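PDB 3C4N: uncharacterized protein DR_0571 from Deinococcus radiodurans R1, which is of uncertain function but binds ADP and probably works as an FAD-dependent oxidoreductase. Local coordinates for residues 101-106 against 163-168; 110-115 against 179-184. All coordinates share one frame; numbering follows the deposited sequence.

Contact 1 and contact 2 are successive footholds of one length of chain, with centres about 19 Å apart. Helix 96-107 supplies 101-106, and the loop that follows supplies 110-115. Their partners are also consecutive, strand 167-169 leading into helix 171-183, so the two connections interleave along the sequence. A probable hydrogen bond from Leu110 N to Gln105 O, 2.8 Å, ties the contacts together directly. Neither lies at the ADP site, yet Gln105, Leu110 and Gln181 all touch helix 46-58. That helix carries the ADP-binding Met47, and its start overlaps a glycine pattern consistent with a Rossmann-type nucleotide site. Contact 2, unlike contact 1, also adjoins the second subunit.

Contact 1 (101-106 against 163-168)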
ATOM      1  N   TRP A 101       2.036 -20.377 -20.272  1.00  9.41           N
ATOM      2  CA  TRP A 101       1.653 -20.282 -18.874  1.00 18.99           C
ATOM      3  C   TRP A 101       1.318 -18.820 -18.573  1.00 20.54           C
ATOM      4  O   TRP A 101       0.309 -18.513 -17.923  1.00 23.86           O
ATOM      5  CB  TRP A 101       2.804 -20.761 -17.985  1.00 21.12           C
ATOM      6  CG  TRP A 101       2.437 -20.848 -16.538  1.00 17.09           C
ATOM      7  CD1 TRP A 101       1.873 -21.913 -15.896  1.00 21.68           C
ATOM      8  CD2 TRP A 101       2.531 -19.801 -15.572  1.00 15.06           C
ATOM      9  NE1 TRP A 101       1.603 -21.591 -14.586  1.00 19.97           N
ATOM     10  CE2 TRP A 101       1.999 -20.299 -14.360  1.00 26.36           C
ATOM     11  CE3 TRP A 101       3.011 -18.486 -15.612  1.00  8.55           C
ATOM     12  CZ2 TRP A 101       1.931 -19.522 -13.196  1.00 26.04           C
ATOM     13  CZ3 TRP A 101       2.944 -17.716 -14.459  1.00 15.79           C
ATOM     14  CH2 TRP A 101       2.407 -18.238 -13.266  1.00 16.68           C
ATOM     15  N   THR A 102       2.165 -17.914 -19.055  1.00 23.18           N
ATOM     16  CA  THR A 102       1.932 -16.487 -18.849  1.00 19.68           C
ATOM     17  C   THR A 102       0.608 -16.094 -19.506  1.00 17.29           C
ATOM     18  O   THR A 102      -0.176 -15.349 -18.920  1.00 12.93           O
ATOM     19  CB  THR A 102       3.076 -15.628 -19.452  1.00 21.54           C
ATOM     20  OG1 THR A 102       4.289 -15.898 -18.743  1.00 19.58           O
ATOM     21  CG2 THR A 102       2.748 -14.130 -19.342  1.00 22.51           C
ATOM     22  N   ARG A 103       0.349 -16.613 -20.708  1.00 11.10           N
ATOM     23  CA  ARG A 103      -0.887 -16.274 -21.405  1.00 14.10           C
ATOM     24  C   ARG A 103      -2.102 -16.706 -20.596  1.00 15.77           C
ATOM     25  O   ARG A 103      -3.059 -15.940 -20.452  1.00 11.09           O
ATOM     26  CB  ARG A 103      -0.954 -16.906 -22.809  1.00 19.79           C
ATOM     27  CG  ARG A 103      -1.864 -16.108 -23.752  1.00 14.65           C
ATOM     28  CD  ARG A 103      -2.126 -16.729 -25.127  1.00 15.74           C
ATOM     29  NE  ARG A 103      -3.466 -17.301 -25.118  1.00 20.09           N
ATOM     30  CZ  ARG A 103      -4.419 -17.083 -26.022  1.00 15.33           C
ATOM     31  NH1 ARG A 103      -4.228 -16.297 -27.067  1.00 14.19           N
ATOM     32  NH2 ARG A 103      -5.602 -17.636 -25.850  1.00 18.88           N
ATOM     33  N   GLU A 104      -2.052 -17.927 -20.067  1.00  9.60           N
ATOM     34  CA  GLU A 104      -3.137 -18.478 -19.266  1.00 16.31           C
ATOM     35  C   GLU A 104      -3.405 -17.624 -18.030  1.00 17.26           C
ATOM     36  O   GLU A 104      -4.564 -17.371 -17.680  1.00 16.59           O
ATOM     37  CB  GLU A 104      -2.807 -19.912 -18.841  1.00 18.85           C
ATOM     38  CG  GLU A 104      -4.027 -20.657 -18.336  1.00 33.61           C
ATOM     39  CD  GLU A 104      -3.797 -22.153 -18.112  1.00 38.79           C
ATOM     40  OE1 GLU A 104      -4.790 -22.914 -18.194  1.00 39.04           O
ATOM     41  OE2 GLU A 104      -2.648 -22.568 -17.845  1.00 41.05           O
ATOM     42  N   GLN A 105      -2.327 -17.186 -17.376  1.00 15.86           N
ATOM     43  CA  GLN A 105      -2.427 -16.342 -16.189  1.00 15.71           C
ATOM     44  C   GLN A 105      -3.186 -15.057 -16.538  1.00 23.93           C
ATOM     45  O   GLN A 105      -4.118 -14.655 -15.834  1.00 29.32           O
ATOM     46  CB  GLN A 105      -1.030 -15.985 -15.662  1.00 14.00           C
ATOM     47  CG  GLN A 105      -0.307 -17.089 -14.937  1.00 12.51           C
ATOM     48  CD  GLN A 105      -0.954 -17.446 -13.618  1.00 21.96           C
ATOM     49  OE1 GLN A 105      -1.551 -18.512 -13.489  1.00 24.71           O
ATOM     50  NE2 GLN A 105      -0.848 -16.554 -12.627  1.00 14.30           N
ATOM     51  N   LEU A 106      -2.780 -14.429 -17.640  1.00 20.77           N
ATOM     52  CA  LEU A 106      -3.395 -13.199 -18.129  1.00 17.81           C
ATOM     53  C   LEU A 106      -4.910 -13.329 -18.269  1.00 18.23           C
ATOM     54  O   LEU A 106      -5.660 -12.576 -17.650  1.00 17.56           O
ATOM     55  CB  LEU A 106      -2.775 -12.816 -19.478  1.00  6.75           C
ATOM     56  CG  LEU A 106      -1.658 -11.760 -19.567  1.00 15.86           C
ATOM     57  CD1 LEU A 106      -0.939 -11.578 -18.272  1.00 11.25           C
ATOM     58  CD2 LEU A 106      -0.708 -12.147 -20.673  1.00  7.97           C
ATOM     59  N   ASP A 163      -0.658 -13.396 -36.369  1.00 21.42           N
ATOM     60  CA  ASP A 163      -0.695 -14.190 -35.140  1.00 26.48           C
ATOM     61  C   ASP A 163      -2.088 -14.005 -34.559  1.00 25.52           C
ATOM     62  O   ASP A 163      -2.368 -13.008 -33.896  1.00 32.84           O
ATOM     63  CB  ASP A 163       0.366 -13.728 -34.131  1.00 23.56           C
ATOM     64  CG  ASP A 163       0.133 -14.295 -32.734  1.00 29.45           C
ATOM     65  OD1 ASP A 163      -0.779 -15.135 -32.563  1.00 17.43           O
ATOM     66  OD2 ASP A 163       0.858 -13.892 -31.799  1.00 26.79           O
ATOM     67  N   PRO A 164      -2.986 -14.966 -34.813  1.00 30.87           N
ATOM     68  CA  PRO A 164      -4.365 -14.901 -34.318  1.00 30.53           C
ATOM     69  C   PRO A 164      -4.509 -15.007 -32.802  1.00 30.92           C
ATOM     70  O   PRO A 164      -5.564 -14.683 -32.258  1.00 33.35           O
ATOM     71  CB  PRO A 164      -5.050 -16.064 -35.042  1.00 33.89           C
ATOM     72  CG  PRO A 164      -4.234 -16.224 -36.294  1.00 37.34           C
ATOM     73  CD  PRO A 164      -2.829 -16.090 -35.751  1.00 32.70           C
ATOM     74  N   ARG A 165      -3.457 -15.444 -32.115  1.00 26.51           N
ATOM     75  CA  ARG A 165      -3.538 -15.582 -30.665  1.00 28.56           C
ATOM     76  C   ARG A 165      -2.940 -14.407 -29.878  1.00 24.57           C
ATOM     77  O   ARG A 165      -2.792 -14.488 -28.663  1.00 20.46           O
ATOM     78  CB  ARG A 165      -2.860 -16.885 -30.220  1.00 28.96           C
ATOM     79  CG  ARG A 165      -3.349 -18.138 -30.942  1.00 23.70           C
ATOM     80  CD  ARG A 165      -2.649 -19.367 -30.406  1.00 13.28           C
ATOM     81  NE  ARG A 165      -2.959 -19.564 -28.987  1.00 20.53           N
ATOM     82  CZ  ARG A 165      -2.080 -19.983 -28.082  1.00 14.41           C
ATOM     83  NH1 ARG A 165      -0.834 -20.244 -28.446  1.00 23.67           N
ATOM     84  NH2 ARG A 165      -2.438 -20.149 -26.817  1.00 11.80           N
ATOM     85  N   ALA A 166      -2.595 -13.319 -30.559  1.00 24.94           N
ATOM     86  CA  ALA A 166      -2.009 -12.170 -29.869  1.00 19.69           C
ATOM     87  C   ALA A 166      -3.037 -11.534 -28.935  1.00 17.99           C
ATOM     88  O   ALA A 166      -4.235 -11.569 -29.200  1.00 22.33           O
ATOM     89  CB  ALA A 166      -1.488 -11.143 -30.891  1.00  8.14           C
ATOM     90  N   LEU A 167      -2.559 -10.955 -27.839  1.00 16.42           N
ATOM     91  CA  LEU A 167      -3.429 -10.321 -26.860  1.00 11.50           C
ATOM     92  C   LEU A 167      -2.903  -8.952 -26.419  1.00 12.74           C
ATOM     93  O   LEU A 167      -1.693  -8.722 -26.407  1.00 13.25           O
ATOM     94  CB  LEU A 167      -3.523 -11.194 -25.606  1.00 17.66           C
ATOM     95  CG  LEU A 167      -3.949 -12.657 -25.628  1.00 18.89           C
ATOM     96  CD1 LEU A 167      -3.795 -13.203 -24.225  1.00 10.75           C
ATOM     97  CD2 LEU A 167      -5.387 -12.795 -26.113  1.00 12.25           C
ATOM     98  N   THR A 168      -3.804  -8.043 -26.053  1.00 14.05           N
ATOM     99  CA  THR A 168      -3.364  -6.750 -25.532  1.00 17.05           C
ATOM    100  C   THR A 168      -3.952  -6.535 -24.147  1.00 17.21           C
ATOM    101  O   THR A 168      -5.096  -6.902 -23.880  1.00 13.58           O
ATOM    102  CB  THR A 168      -3.760  -5.536 -26.416  1.00 18.31           C
ATOM    103  OG1 THR A 168      -5.141  -5.619 -26.780  1.00 19.45           O
ATOM    104  CG2 THR A 168      -2.891  -5.479 -27.664  1.00 21.48           C
TER
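The guanidinium of Arg103 lies between two residues of 163-168: Arg165 NH2 stands over one face, 3.5 Å above the plane and displaced toward the rim, and Leu167 CD1 lies over the opposite face. At the edge, in the plane, is the backbone carbon of Arg165, whose carbonyl oxygen takes a short but weak hydrogen bond from Arg103 NH1 (2.8 Å, 128° at the hydrogen). The two guanidinium planes are inclined by 39°, and Arg165 meets Arg103 NE obliquely with NH2, donor against donor. A salt bridge from that same NH2 to Glu100, the helix residue just before Trp101, probably tempers the closeness of the two positive charges.

The acceptor is presented by a type I turn, Asp163 to Ala166, which joins strands 159-163 and 167-169; both pair antiparallel with strand 118-127. Within it Arg165 N donates to Asp163 OD1 at 2.7 Å, an Asx turn, while Asp163 OD2 is bound by Thr87 and the backbone of Ala88.

Beyond the turn the contact becomes apolar. Leu167 CD1 reaches the aliphatic part of Arg103, 3.5 Å from CG, the two side chains running nearly at right angles. From CG, placed opposite the backbone N (chi1 -155°), the arginine chain runs out toward the turn and then bends at chi3, which brings the guanidinium beside Arg165. Trp86 of strand 85-86 touches Arg103, Leu106 and Leu167 alike.

Contact 2 (110-115 against 179-184); sequences LGSGKT and AQQAIG
Ser112 is the first residue of 110-115 to make close contact with 179-184, Leu110 packing on Leu174 and Leu177 earlier in the same helix. It does so through carbon: its CB rests 3.9 Å from Gln181 CG and 4.0 Å from Gln181 CD. The hydroxyl is occupied elsewhere, hydrogen-bonded to the backbone oxygen of Ala109, and both Ser112 and Lys114 also touch Leu177, one helical turn before Gln181. Two residues on, the side chain of Lys114 folds at chi2 and again at chi4 and crosses the glutamine at a slant, its CG 4.0 Å from Gln181 CD. Gln181 thus reaches both residues, its own chain bent at chi2 (-50°) to bring the amide group up to the loop. Cut back to an alanine, Gln181 would lose its amide arm, which is likely to open a gap beside Ser112 CB and the Lys114 side chain. Gly184 of the second subunit packs against both Lys114 and Gln181, and Ile183 meets Ile183 of that subunit, so this edge of the contact is part of the interface between the two subunits. With carbon groups and an amide meeting and no polar bond joining the two segments, the pairing of loop and helix here rests on van der Waals contact rather than on directed bonds.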
ATOM      1  N   LEU A 110      -4.590 -14.163 -13.118  1.00 26.47           N
ATOM      2  CA  LEU A 110      -3.741 -14.758 -12.073  1.00 28.59           C
ATOM      3  C   LEU A 110      -4.536 -15.692 -11.175  1.00 30.50           C
ATOM      4  O   LEU A 110      -4.049 -16.119 -10.131  1.00 28.50           O
ATOM      5  CB  LEU A 110      -3.100 -13.660 -11.207  1.00 28.02           C
ATOM      6  CG  LEU A 110      -2.342 -12.556 -11.956  1.00 25.85           C
ATOM      7  CD1 LEU A 110      -1.904 -11.448 -11.003  1.00 14.17           C
ATOM      8  CD2 LEU A 110      -1.159 -13.177 -12.654  1.00 21.07           C
ATOM      9  N   GLY A 111      -5.766 -15.990 -11.580  1.00 34.64           N
ATOM     10  CA  GLY A 111      -6.619 -16.862 -10.792  1.00 41.57           C
ATOM     11  C   GLY A 111      -7.035 -16.236  -9.473  1.00 44.15           C
ATOM     12  O   GLY A 111      -7.167 -16.931  -8.468  1.00 45.15           O
ATOM     13  N   SER A 112      -7.263 -14.923  -9.475  1.00 41.27           N
ATOM     14  CA  SER A 112      -7.641 -14.209  -8.259  1.00 35.63           C
ATOM     15  C   SER A 112      -9.105 -13.797  -8.248  1.00 35.31           C
ATOM     16  O   SER A 112      -9.515 -12.989  -7.416  1.00 39.23           O
ATOM     17  CB  SER A 112      -6.800 -12.947  -8.122  1.00 38.90           C
ATOM     18  OG  SER A 112      -7.145 -12.043  -9.158  1.00 34.96           O
ATOM     19  N   GLY A 113      -9.885 -14.338  -9.173  1.00 28.38           N
ATOM     20  CA  GLY A 113     -11.284 -13.978  -9.243  1.00 25.45           C
ATOM     21  C   GLY A 113     -11.453 -12.491  -9.505  1.00 26.02           C
ATOM     22  O   GLY A 113     -12.558 -11.964  -9.419  1.00 22.88           O
ATOM     23  N   LYS A 114     -10.360 -11.808  -9.827  1.00 30.71           N
ATOM     24  CA  LYS A 114     -10.414 -10.378 -10.098  1.00 27.71           C
ATOM     25  C   LYS A 114     -10.575 -10.081 -11.589  1.00 30.02           C
ATOM     26  O   LYS A 114     -10.530 -10.983 -12.434  1.00 28.65           O
ATOM     27  CB  LYS A 114      -9.148  -9.690  -9.564  1.00 34.91           C
ATOM     28  CG  LYS A 114      -9.054  -9.607  -8.041  1.00 24.90           C
ATOM     29  CD  LYS A 114     -10.182  -8.765  -7.464  1.00 35.26           C
ATOM     30  CE  LYS A 114     -10.020  -8.497  -5.964  1.00 33.42           C
ATOM     31  NZ  LYS A 114     -10.374  -9.640  -5.100  1.00 34.21           N
ATOM     32  N   THR A 115     -10.759  -8.801 -11.896  1.00 33.06           N
ATOM     33  CA  THR A 115     -10.936  -8.348 -13.264  1.00 33.62           C
ATOM     34  C   THR A 115      -9.639  -7.821 -13.876  1.00 36.77           C
ATOM     35  O   THR A 115      -8.958  -6.960 -13.300  1.00 33.99           O
ATOM     36  CB  THR A 115     -12.011  -7.237 -13.339  1.00 36.45           C
ATOM     37  OG1 THR A 115     -12.079  -6.706 -14.671  1.00 37.17           O
ATOM     38  CG2 THR A 115     -11.678  -6.116 -12.368  1.00 42.09           C
ATOM     39  N   ALA A 179       0.079  -6.500  -6.995  1.00 13.87           N
ATOM     40  CA  ALA A 179       0.463  -5.895  -5.724  1.00  9.75           C
ATOM     41  C   ALA A 179      -0.737  -5.935  -4.772  1.00 10.75           C
ATOM     42  O   ALA A 179      -0.619  -6.387  -3.639  1.00 15.54           O
ATOM     43  CB  ALA A 179       0.936  -4.457  -5.938  1.00  4.90           C
ATOM     44  N   GLN A 180      -1.893  -5.479  -5.238  1.00  7.61           N
ATOM     45  CA  GLN A 180      -3.079  -5.477  -4.402  1.00 14.79           C
ATOM     46  C   GLN A 180      -3.330  -6.821  -3.734  1.00 19.89           C
ATOM     47  O   GLN A 180      -3.435  -6.907  -2.505  1.00 23.86           O
ATOM     48  CB  GLN A 180      -4.296  -5.056  -5.220  1.00  7.89           C
ATOM     49  CG  GLN A 180      -4.234  -3.596  -5.575  1.00  9.35           C
ATOM     50  CD  GLN A 180      -5.447  -3.125  -6.312  1.00 19.61           C
ATOM     51  OE1 GLN A 180      -6.016  -3.863  -7.124  1.00 19.73           O
ATOM     52  NE2 GLN A 180      -5.855  -1.879  -6.050  1.00 15.52           N
ATOM     53  N   GLN A 181      -3.411  -7.863  -4.554  1.00 17.12           N
ATOM     54  CA  GLN A 181      -3.632  -9.224  -4.093  1.00 13.12           C
ATOM     55  C   GLN A 181      -2.543  -9.668  -3.115  1.00 15.43           C
ATOM     56  O   GLN A 181      -2.829 -10.377  -2.153  1.00 18.95           O
ATOM     57  CB  GLN A 181      -3.673 -10.183  -5.292  1.00 16.43           C
ATOM     58  CG  GLN A 181      -4.952 -10.140  -6.122  1.00 19.29           C
ATOM     59  CD  GLN A 181      -6.204 -10.257  -5.268  1.00 23.72           C
ATOM     60  OE1 GLN A 181      -6.745  -9.248  -4.818  1.00 35.94           O
ATOM     61  NE2 GLN A 181      -6.661 -11.486  -5.031  1.00 18.61           N
ATOM     62  N   ALA A 182      -1.297  -9.262  -3.362  1.00 18.66           N
ATOM     63  CA  ALA A 182      -0.187  -9.631  -2.477  1.00 19.63           C
ATOM     64  C   ALA A 182      -0.381  -8.988  -1.104  1.00 19.98           C
ATOM     65  O   ALA A 182      -0.130  -9.609  -0.060  1.00 17.32           O
ATOM     66  CB  ALA A 182       1.138  -9.184  -3.084  1.00  7.19           C
ATOM     67  N   ILE A 183      -0.825  -7.734  -1.127  1.00 18.17           N
ATOM     68  CA  ILE A 183      -1.084  -6.963   0.088  1.00 14.21           C
ATOM     69  C   ILE A 183      -2.273  -7.539   0.839  1.00 17.27           C
ATOM     70  O   ILE A 183      -2.275  -7.600   2.070  1.00 15.10           O
ATOM     71  CB  ILE A 183      -1.395  -5.490  -0.230  1.00  6.00           C
ATOM     72  CG1 ILE A 183      -0.148  -4.795  -0.797  1.00  8.16           C
ATOM     73  CG2 ILE A 183      -1.893  -4.810   1.011  1.00  7.40           C
ATOM     74  CD1 ILE A 183      -0.444  -3.505  -1.564  1.00 15.07           C
ATOM     75  N   GLY A 184      -3.289  -7.956   0.088  1.00 16.82           N
ATOM     76  CA  GLY A 184      -4.466  -8.539   0.704  1.00 13.74           C
ATOM     77  C   GLY A 184      -4.127  -9.905   1.255  1.00 13.35           C
ATOM     78  O   GLY A 184      -4.948 -10.533   1.914  1.00 11.63           O
TER